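PDB 6ZMQ: cytochrome C-type biogenesis protein ccmF from Thermus thermophilus, which acts as a membrane-bound cytochrome c heme lyase, binding heme b and probably joining heme to apocytochrome c during cytochrome c maturation. Local coordinates for residues V545-Q550 with A565-D570; T533-E538 with G614-L619; G40-A45 with R55-L60. All coordinates share one frame; numbering follows the deposited sequence.

Interaction 1: residues V545-Q550 with A565-D570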
loop_
_atom_site.group_PDB
_atom_site.type_symbol
_atom_site.label_atom_id
_atom_site.label_comp_id
_atom_site.label_asym_id
_atom_site.label_seq_id
_atom_site.Cartn_x
_atom_site.Cartn_y
_atom_site.Cartn_z
ATOM N N VAL A 545 -32.513 0.658 14.648
ATOM C CA VAL A 545 -32.666 -0.444 15.594
ATOM C C VAL A 545 -32.532 0.092 17.014
ATOM O O VAL A 545 -31.664 0.926 17.297
ATOM C CB VAL A 545 -31.647 -1.577 15.342
ATOM C CG1 VAL A 545 -32.036 -2.393 14.115
ATOM C CG2 VAL A 545 -30.246 -1.013 15.190
ATOM N N ARG A 546 -33.395 -0.397 17.897
ATOM C CA ARG A 546 -33.350 0.067 19.297
ATOM C C ARG A 546 -32.626 -0.977 20.131
ATOM O O ARG A 546 -33.028 -2.113 20.108
ATOM C CB ARG A 546 -34.751 0.389 19.825
ATOM C CG ARG A 546 -35.499 -0.796 20.420
ATOM C CD ARG A 546 -36.438 -0.480 21.581
ATOM N NE ARG A 546 -37.310 -1.623 21.802
ATOM C CZ ARG A 546 -36.928 -2.770 22.338
ATOM N NH1 ARG A 546 -35.686 -2.928 22.743
ATOM N NH2 ARG A 546 -37.787 -3.758 22.463
ATOM N N MET A 547 -31.532 -0.557 20.745
ATOM C CA MET A 547 -30.707 -1.351 21.638
ATOM C C MET A 547 -31.048 -1.011 23.086
ATOM O O MET A 547 -31.793 -0.070 23.355
ATOM C CB MET A 547 -29.237 -1.094 21.331
ATOM C CG MET A 547 -28.953 0.379 21.259
ATOM S SD MET A 547 -27.234 0.841 21.124
ATOM C CE MET A 547 -27.428 2.116 19.893
ATOM N N THR A 548 -30.501 -1.781 24.032
ATOM C CA THR A 548 -30.624 -1.489 25.459
ATOM C C THR A 548 -29.468 -2.146 26.207
ATOM O O THR A 548 -28.886 -3.128 25.744
ATOM C CB THR A 548 -31.971 -1.950 26.051
ATOM O OG1 THR A 548 -31.999 -1.672 27.457
ATOM C CG2 THR A 548 -32.198 -3.433 25.829
ATOM N N PHE A 549 -29.146 -1.590 27.375
ATOM C CA PHE A 549 -27.993 -2.017 28.165
ATOM C C PHE A 549 -28.371 -3.203 29.049
ATOM O O PHE A 549 -29.426 -3.204 29.689
ATOM C CB PHE A 549 -27.474 -0.834 28.996
ATOM C CG PHE A 549 -26.011 -0.927 29.385
ATOM C CD1 PHE A 549 -25.571 -1.850 30.316
ATOM C CD2 PHE A 549 -25.072 -0.107 28.784
ATOM C CE1 PHE A 549 -24.242 -1.937 30.658
ATOM C CE2 PHE A 549 -23.736 -0.192 29.122
ATOM C CZ PHE A 549 -23.328 -1.118 30.059
ATOM N N GLN A 550 -27.492 -4.217 29.083
ATOM C CA GLN A 550 -27.729 -5.431 29.859
ATOM C C GLN A 550 -26.557 -5.857 30.737
ATOM O O GLN A 550 -26.548 -6.994 31.217
ATOM C CB GLN A 550 -28.100 -6.600 28.945
ATOM C CG GLN A 550 -29.491 -6.528 28.398
ATOM C CD GLN A 550 -29.747 -7.577 27.355
ATOM O OE1 GLN A 550 -28.822 -8.092 26.720
ATOM N NE2 GLN A 550 -31.006 -7.947 27.214
ATOM N N ALA A 565 -20.019 -4.898 26.628
ATOM C CA ALA A 565 -21.360 -4.323 26.705
ATOM C C ALA A 565 -22.289 -5.223 25.896
ATOM O O ALA A 565 -22.219 -5.246 24.661
ATOM C CB ALA A 565 -21.394 -2.887 26.186
ATOM N N LEU A 566 -23.158 -5.960 26.585
ATOM C CA LEU A 566 -24.105 -6.865 25.939
ATOM C C LEU A 566 -25.404 -6.109 25.696
ATOM O O LEU A 566 -26.001 -5.564 26.629
ATOM C CB LEU A 566 -24.365 -8.104 26.786
ATOM C CG LEU A 566 -23.165 -8.775 27.427
ATOM C CD1 LEU A 566 -22.873 -8.047 28.722
ATOM C CD2 LEU A 566 -23.451 -10.219 27.661
ATOM N N LEU A 567 -25.822 -6.051 24.443
ATOM C CA LEU A 567 -26.963 -5.256 24.023
ATOM C C LEU A 567 -28.095 -6.198 23.615
ATOM O O LEU A 567 -27.947 -7.417 23.696
ATOM C CB LEU A 567 -26.550 -4.309 22.889
ATOM C CG LEU A 567 -25.855 -2.954 23.162
ATOM C CD1 LEU A 567 -24.711 -2.943 24.197
ATOM C CD2 LEU A 567 -25.322 -2.418 21.845
ATOM N N LYS A 568 -29.259 -5.635 23.265
ATOM C CA LYS A 568 -30.427 -6.422 22.869
ATOM C C LYS A 568 -31.189 -5.729 21.744
ATOM O O LYS A 568 -31.388 -4.519 21.780
ATOM C CB LYS A 568 -31.364 -6.658 24.096
ATOM C CG LYS A 568 -32.833 -7.021 23.791
ATOM C CD LYS A 568 -33.505 -7.799 24.929
ATOM C CE LYS A 568 -34.315 -6.950 25.900
ATOM N NZ LYS A 568 -35.079 -5.859 25.235
ATOM N N THR A 569 -31.639 -6.501 20.746
ATOM C CA THR A 569 -32.518 -5.964 19.712
ATOM C C THR A 569 -33.623 -6.966 19.393
ATOM O O THR A 569 -33.416 -8.179 19.482
ATOM C CB THR A 569 -31.758 -5.610 18.421
ATOM O OG1 THR A 569 -30.611 -4.809 18.734
ATOM C CG2 THR A 569 -32.660 -4.819 17.467
ATOM N N ASP A 570 -34.806 -6.447 19.018
ATOM C CA ASP A 570 -35.992 -7.156 18.488
ATOM C C ASP A 570 -35.693 -7.923 17.187
ATOM O O ASP A 570 -34.632 -7.764 16.530
ATOM C CB ASP A 570 -37.292 -6.336 18.508
ATOM C CG ASP A 570 -38.504 -7.074 19.081
ATOM O OD1 ASP A 570 -38.944 -8.075 18.479
ATOM O OD2 ASP A 570 -39.005 -6.646 20.138
#

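Interaction 2: residues T533-E538 with G614-L619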
loop_
_atom_site.group_PDB
_atom_site.type_symbol
_atom_site.label_atom_id
_atom_site.label_comp_id
_atom_site.label_asym_id
_atom_site.label_seq_id
_atom_site.Cartn_x
_atom_site.Cartn_y
_atom_site.Cartn_z
ATOM N N THR A 533 -24.790 7.212 27.267
ATOM C CA THR A 533 -24.265 6.503 28.426
ATOM C C THR A 533 -25.422 5.837 29.154
ATOM O O THR A 533 -26.300 6.524 29.676
ATOM C CB THR A 533 -23.521 7.451 29.381
ATOM O OG1 THR A 533 -22.530 8.188 28.657
ATOM C CG2 THR A 533 -22.803 6.656 30.449
ATOM N N LEU A 534 -25.377 4.511 29.274
ATOM C CA LEU A 534 -26.572 3.766 29.641
ATOM C C LEU A 534 -26.276 2.927 30.874
ATOM O O LEU A 534 -25.195 2.346 31.008
ATOM C CB LEU A 534 -27.036 2.836 28.510
ATOM C CG LEU A 534 -27.739 3.221 27.205
ATOM C CD1 LEU A 534 -26.815 3.947 26.273
ATOM C CD2 LEU A 534 -28.287 1.969 26.528
ATOM N N TYR A 535 -27.257 2.862 31.774
ATOM C CA TYR A 535 -27.152 2.066 32.995
ATOM C C TYR A 535 -27.950 0.789 32.779
ATOM O O TYR A 535 -27.406 -0.316 32.863
ATOM C CB TYR A 535 -27.624 2.793 34.279
ATOM C CG TYR A 535 -28.785 3.825 34.304
ATOM C CD1 TYR A 535 -28.625 5.192 34.000
ATOM C CD2 TYR A 535 -30.042 3.415 34.743
ATOM C CE1 TYR A 535 -29.693 6.074 34.051
ATOM C CE2 TYR A 535 -31.107 4.298 34.816
ATOM C CZ TYR A 535 -30.926 5.621 34.470
ATOM O OH TYR A 535 -31.986 6.495 34.544
ATOM N N ARG A 536 -29.246 0.919 32.515
ATOM C CA ARG A 536 -30.040 -0.006 31.718
ATOM C C ARG A 536 -30.853 0.779 30.698
ATOM O O ARG A 536 -31.998 0.438 30.393
ATOM C CB ARG A 536 -30.919 -0.906 32.587
ATOM C CG ARG A 536 -30.254 -2.249 32.876
ATOM C CD ARG A 536 -30.209 -2.623 34.341
ATOM N NE ARG A 536 -29.361 -3.799 34.526
ATOM C CZ ARG A 536 -28.034 -3.766 34.584
ATOM N NH1 ARG A 536 -27.389 -2.611 34.489
ATOM N NH2 ARG A 536 -27.353 -4.892 34.738
ATOM N N GLY A 537 -30.238 1.821 30.154
ATOM C CA GLY A 537 -30.825 2.687 29.160
ATOM C C GLY A 537 -30.842 4.153 29.542
ATOM O O GLY A 537 -31.039 4.562 30.691
ATOM N N GLU A 538 -30.581 4.960 28.514
ATOM C CA GLU A 538 -30.755 6.406 28.533
ATOM C C GLU A 538 -31.355 6.830 27.200
ATOM O O GLU A 538 -32.193 7.736 27.131
ATOM C CB GLU A 538 -29.398 7.073 28.793
ATOM C CG GLU A 538 -29.243 8.526 28.343
ATOM C CD GLU A 538 -27.969 9.177 28.864
ATOM O OE1 GLU A 538 -27.826 9.336 30.096
ATOM O OE2 GLU A 538 -27.100 9.522 28.036
ATOM N N GLY A 614 -17.019 2.570 35.916
ATOM C CA GLY A 614 -16.907 1.604 37.000
ATOM C C GLY A 614 -18.040 0.619 37.225
ATOM O O GLY A 614 -17.798 -0.582 37.401
ATOM N N GLU A 615 -19.281 1.121 37.259
ATOM C CA GLU A 615 -20.470 0.273 37.334
ATOM C C GLU A 615 -21.559 0.629 36.317
ATOM O O GLU A 615 -22.527 -0.133 36.202
ATOM C CB GLU A 615 -21.088 0.293 38.751
ATOM C CG GLU A 615 -20.104 0.219 39.948
ATOM C CD GLU A 615 -19.565 -1.182 40.243
ATOM O OE1 GLU A 615 -20.319 -2.169 40.095
ATOM O OE2 GLU A 615 -18.365 -1.292 40.591
ATOM N N TRP A 616 -21.447 1.749 35.595
ATOM C CA TRP A 616 -22.319 2.058 34.465
ATOM C C TRP A 616 -21.386 2.250 33.277
ATOM O O TRP A 616 -20.194 2.475 33.482
ATOM C CB TRP A 616 -23.172 3.319 34.718
ATOM C CG TRP A 616 -22.506 4.707 34.564
ATOM C CD1 TRP A 616 -21.229 5.088 34.900
ATOM C CD2 TRP A 616 -23.171 5.911 34.141
ATOM N NE1 TRP A 616 -21.049 6.426 34.628
ATOM C CE2 TRP A 616 -22.227 6.956 34.176
ATOM C CE3 TRP A 616 -24.471 6.196 33.713
ATOM C CZ2 TRP A 616 -22.544 8.270 33.799
ATOM C CZ3 TRP A 616 -24.785 7.507 33.344
ATOM C CH2 TRP A 616 -23.825 8.521 33.390
ATOM N N ALA A 617 -21.868 2.092 32.050
ATOM C CA ALA A 617 -20.959 2.335 30.936
ATOM C C ALA A 617 -21.575 3.218 29.856
ATOM O O ALA A 617 -22.792 3.369 29.753
ATOM C CB ALA A 617 -20.484 1.012 30.339
ATOM N N SER A 618 -20.694 3.768 29.019
ATOM C CA SER A 618 -21.055 4.580 27.864
ATOM C C SER A 618 -21.028 3.732 26.599
ATOM O O SER A 618 -20.582 2.582 26.612
ATOM C CB SER A 618 -20.117 5.780 27.708
ATOM O OG SER A 618 -20.156 6.295 26.387
ATOM N N LEU A 619 -21.574 4.293 25.518
ATOM C CA LEU A 619 -21.608 3.663 24.207
ATOM C C LEU A 619 -21.485 4.723 23.118
ATOM O O LEU A 619 -21.890 5.873 23.309
ATOM C CB LEU A 619 -22.910 2.889 23.993
ATOM C CG LEU A 619 -23.034 1.453 24.493
ATOM C CD1 LEU A 619 -23.659 1.460 25.869
ATOM C CD2 LEU A 619 -23.868 0.634 23.541
#

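Interaction 3: residues G40-A45 with R55-L60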
loop_
_atom_site.group_PDB
_atom_site.type_symbol
_atom_site.label_atom_id
_atom_site.label_comp_id
_atom_site.label_asym_id
_atom_site.label_seq_id
_atom_site.Cartn_x
_atom_site.Cartn_y
_atom_site.Cartn_z
ATOM N N GLY A 40 30.774 -2.107 -6.638
ATOM C CA GLY A 40 32.061 -1.748 -7.229
ATOM C C GLY A 40 32.346 -2.424 -8.563
ATOM O O GLY A 40 32.822 -1.779 -9.505
ATOM N N LEU A 41 32.062 -3.728 -8.667
ATOM C CA LEU A 41 32.295 -4.451 -9.916
ATOM C C LEU A 41 31.283 -4.047 -10.987
ATOM O O LEU A 41 31.648 -3.957 -12.163
ATOM C CB LEU A 41 32.275 -5.967 -9.660
ATOM C CG LEU A 41 33.422 -6.528 -8.802
ATOM C CD1 LEU A 41 33.338 -8.035 -8.706
ATOM C CD2 LEU A 41 34.769 -6.111 -9.356
ATOM N N ALA A 42 30.040 -3.716 -10.593
ATOM C CA ALA A 42 29.061 -3.215 -11.556
ATOM C C ALA A 42 29.443 -1.839 -12.082
ATOM O O ALA A 42 29.279 -1.561 -13.281
ATOM C CB ALA A 42 27.678 -3.172 -10.915
ATOM N N LEU A 43 29.980 -0.976 -11.208
ATOM C CA LEU A 43 30.404 0.347 -11.649
ATOM C C LEU A 43 31.638 0.284 -12.551
ATOM O O LEU A 43 31.713 1.022 -13.540
ATOM C CB LEU A 43 30.653 1.240 -10.438
ATOM C CG LEU A 43 29.429 2.002 -9.906
ATOM C CD1 LEU A 43 29.864 3.080 -8.913
ATOM C CD2 LEU A 43 28.563 2.601 -11.039
ATOM N N LEU A 44 32.602 -0.601 -12.247
ATOM C CA LEU A 44 33.734 -0.799 -13.160
ATOM C C LEU A 44 33.290 -1.419 -14.485
ATOM O O LEU A 44 33.862 -1.116 -15.542
ATOM C CB LEU A 44 34.816 -1.672 -12.516
ATOM C CG LEU A 44 36.035 -1.028 -11.842
ATOM C CD1 LEU A 44 35.678 0.102 -10.863
ATOM C CD2 LEU A 44 36.897 -2.090 -11.170
ATOM N N ALA A 45 32.264 -2.276 -14.439
ATOM C CA ALA A 45 31.712 -2.902 -15.637
ATOM C C ALA A 45 31.035 -1.885 -16.552
ATOM O O ALA A 45 31.051 -2.035 -17.778
ATOM C CB ALA A 45 30.726 -4.001 -15.233
ATOM N N ARG A 55 30.276 -10.233 -14.978
ATOM C CA ARG A 55 30.183 -11.560 -14.374
ATOM C C ARG A 55 30.294 -11.497 -12.858
ATOM O O ARG A 55 29.619 -12.260 -12.171
ATOM C CB ARG A 55 31.239 -12.538 -14.913
ATOM C CG ARG A 55 31.229 -12.781 -16.406
ATOM C CD ARG A 55 32.525 -13.435 -16.902
ATOM N NE ARG A 55 32.981 -14.542 -16.057
ATOM C CZ ARG A 55 34.205 -14.642 -15.547
ATOM N NH1 ARG A 55 35.105 -13.708 -15.804
ATOM N NH2 ARG A 55 34.538 -15.680 -14.792
ATOM N N GLY A 56 31.133 -10.608 -12.316
ATOM C CA GLY A 56 31.351 -10.589 -10.872
ATOM C C GLY A 56 30.171 -10.053 -10.076
ATOM O O GLY A 56 29.806 -10.608 -9.030
ATOM N N ALA A 57 29.558 -8.966 -10.562
ATOM C CA ALA A 57 28.376 -8.418 -9.895
ATOM C C ALA A 57 27.180 -9.368 -9.995
ATOM O O ALA A 57 26.394 -9.490 -9.049
ATOM C CB ALA A 57 28.028 -7.049 -10.474
ATOM N N ARG A 58 27.036 -10.052 -11.137
ATOM C CA ARG A 58 26.087 -11.160 -11.268
ATOM C C ARG A 58 26.511 -12.399 -10.491
ATOM O O ARG A 58 25.726 -13.342 -10.370
ATOM C CB ARG A 58 25.903 -11.560 -12.734
ATOM C CG ARG A 58 25.087 -10.630 -13.608
ATOM C CD ARG A 58 24.755 -11.353 -14.897
ATOM N NE ARG A 58 24.031 -10.540 -15.860
ATOM C CZ ARG A 58 23.759 -10.925 -17.103
ATOM N NH1 ARG A 58 22.968 -10.196 -17.869
ATOM N NH2 ARG A 58 24.229 -12.079 -17.561
ATOM N N ALA A 59 27.776 -12.497 -10.099
ATOM C CA ALA A 59 28.166 -13.600 -9.238
ATOM C C ALA A 59 27.811 -13.339 -7.784
ATOM O O ALA A 59 27.631 -14.296 -7.026
ATOM C CB ALA A 59 29.663 -13.891 -9.379
ATOM N N LEU A 60 27.714 -12.074 -7.374
ATOM C CA LEU A 60 27.480 -11.768 -5.964
ATOM C C LEU A 60 26.012 -11.549 -5.583
ATOM O O LEU A 60 25.744 -11.177 -4.436
ATOM C CB LEU A 60 28.293 -10.546 -5.540
ATOM C CG LEU A 60 29.806 -10.636 -5.704
ATOM C CD1 LEU A 60 30.302 -9.269 -6.007
ATOM C CD2 LEU A 60 30.465 -11.167 -4.436
#

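Interaction 1: residues V545-Q550 with A565-D570
In the beta-rich part of the chain between helices 501-525 and 627-644, M547-Q550 meets L566-K568 as two roughly antiparallel backbones that approach through CA-H...O contacts. M547 CA lies 3.2 Å from K568 O with 162° at the hydrogen, and L567 CA lies 3.3 Å from T548 O with 149°. The one conventional bond between the segments, from Q550 N to L566 O, is weak at 3.2 Å. On the inner side M547 and L567 lie side by side, with M547 SD 3.8 Å from L567 CD2. This pair belongs to an apolar core: M547 also packs on L621 and L567 on L619, both of strand 617-625. The contact joins the small hairpin of strands 541-542 and 545-546 to the end of strand 561-566, a member of a separate antiparallel sheet. T548 OG1 stands anti to the backbone N (chi1 178°), which leaves CG2 to touch K568 CB at 3.8 Å. Near the hairpin end, V545 CB meets T569 CG2 at 4.0 Å, the two side chains crossing at about a right angle. On the side of the backbone away from V545, R546 NH2 forms a long salt bridge of 3.9 Å to D570 OD2, which lies well out of the guanidinium plane, an attraction of charges alone. K568 NZ sits at the guanidinium edge, 3.9 Å from R546 NH1, a like-charge approach that D570 probably offsets in part.

Interaction 2: residues T533-E538 with G614-L619
The indole of W616 carries the methyl group of T533 on one face and the ring of Y535 at its edge. T533 CG2 stands 3.4 Å from the centroid of the six-membered ring of W616 and only 4° off its normal, a CH-pi contact. The edge contact is rim to rim, Y535 CD1 lying 4.3 Å from W616 CE3 with each atom near the plane of the other ring. Over the centre of one face of Y535 sits the carbonyl oxygen of G537. The T533 torsion explains the first contact: with OG1 beside the backbone N (chi1 -53°), CG2 is anti to N and over the ring, while OG1 touches S618 CB at 3.5 Å. S618 OG itself is hydrogen-bonded to K532 O. A serine in place of T533 would remove CG2 and would probably leave the indole face without its methyl partner and W616 freer to turn. On the other face of the sheet L534 CD1 meets L619 CD1 at 4.0 Å. The backbone bond from L534 N to A617 O is 2.9 Å long with 150° at the hydrogen, and the return bond from A617 N to L534 O is weak at 3.5 Å. This alternation of a non-hydrogen-bonded pair, T533 with S618, and a hydrogen-bonded pair, L534 with A617, is that of an antiparallel sheet, here at the end of its outer strand 528-534.

Interaction 3: residues G40-A45 with R55-L60
L41 and A42 pack against G56, A57 and L60 where helix 20-47 is followed, after a short turn, by helix 51-57, a close approach of two successive helices in which two leucines pack with G56 and two alanines. The first shell is led by L41, whose CD1 lies 3.9 Å from G56 CA. Its CD1 is anti to CA (chi2 -176°), an extended branch that carries the methyl to the backbone of the second helix. A CB on G56 would point toward this leucine, probably leaving little room for the methyl, as far as the resolution allows such a reading. The same CD1 reaches L60 CD1 at 4.2 Å, and L41 CB passes 4.1 Å from A57 N. Further out, L41 also leans on F53 of helix 51-57, and A57 on L142 of helix 135-157. L60, at the N-cap position of helix 61-81, packs on F34 and L37 and so joins the start of that helix, predicted to cross the membrane, to helix 20-47. At the centre of the contact A57 CB sits 3.9 Å from both A42 N and A42 CB.

In the fold
Along the chain interaction 3 closes first, and interaction 1 is then nested inside the loop closed by interaction 2. The centres of interactions 1 and 2 are 12 Å apart, and the two touch through F549: its CZ lies 3.6 Å from A617 CB, and its side chain also packs on L534 and L619. Strand 617-625 is thus common ground, pairing with strand 528-534 in interaction 2 and packing against side chains of interaction 1. Interaction 3 lies across the centre of the chain, its centre about 69 Å from either of the others, and joins N-terminal helices. The contacts sample two distant regions, a beta-rich part and a helical part predicted to lie in the membrane.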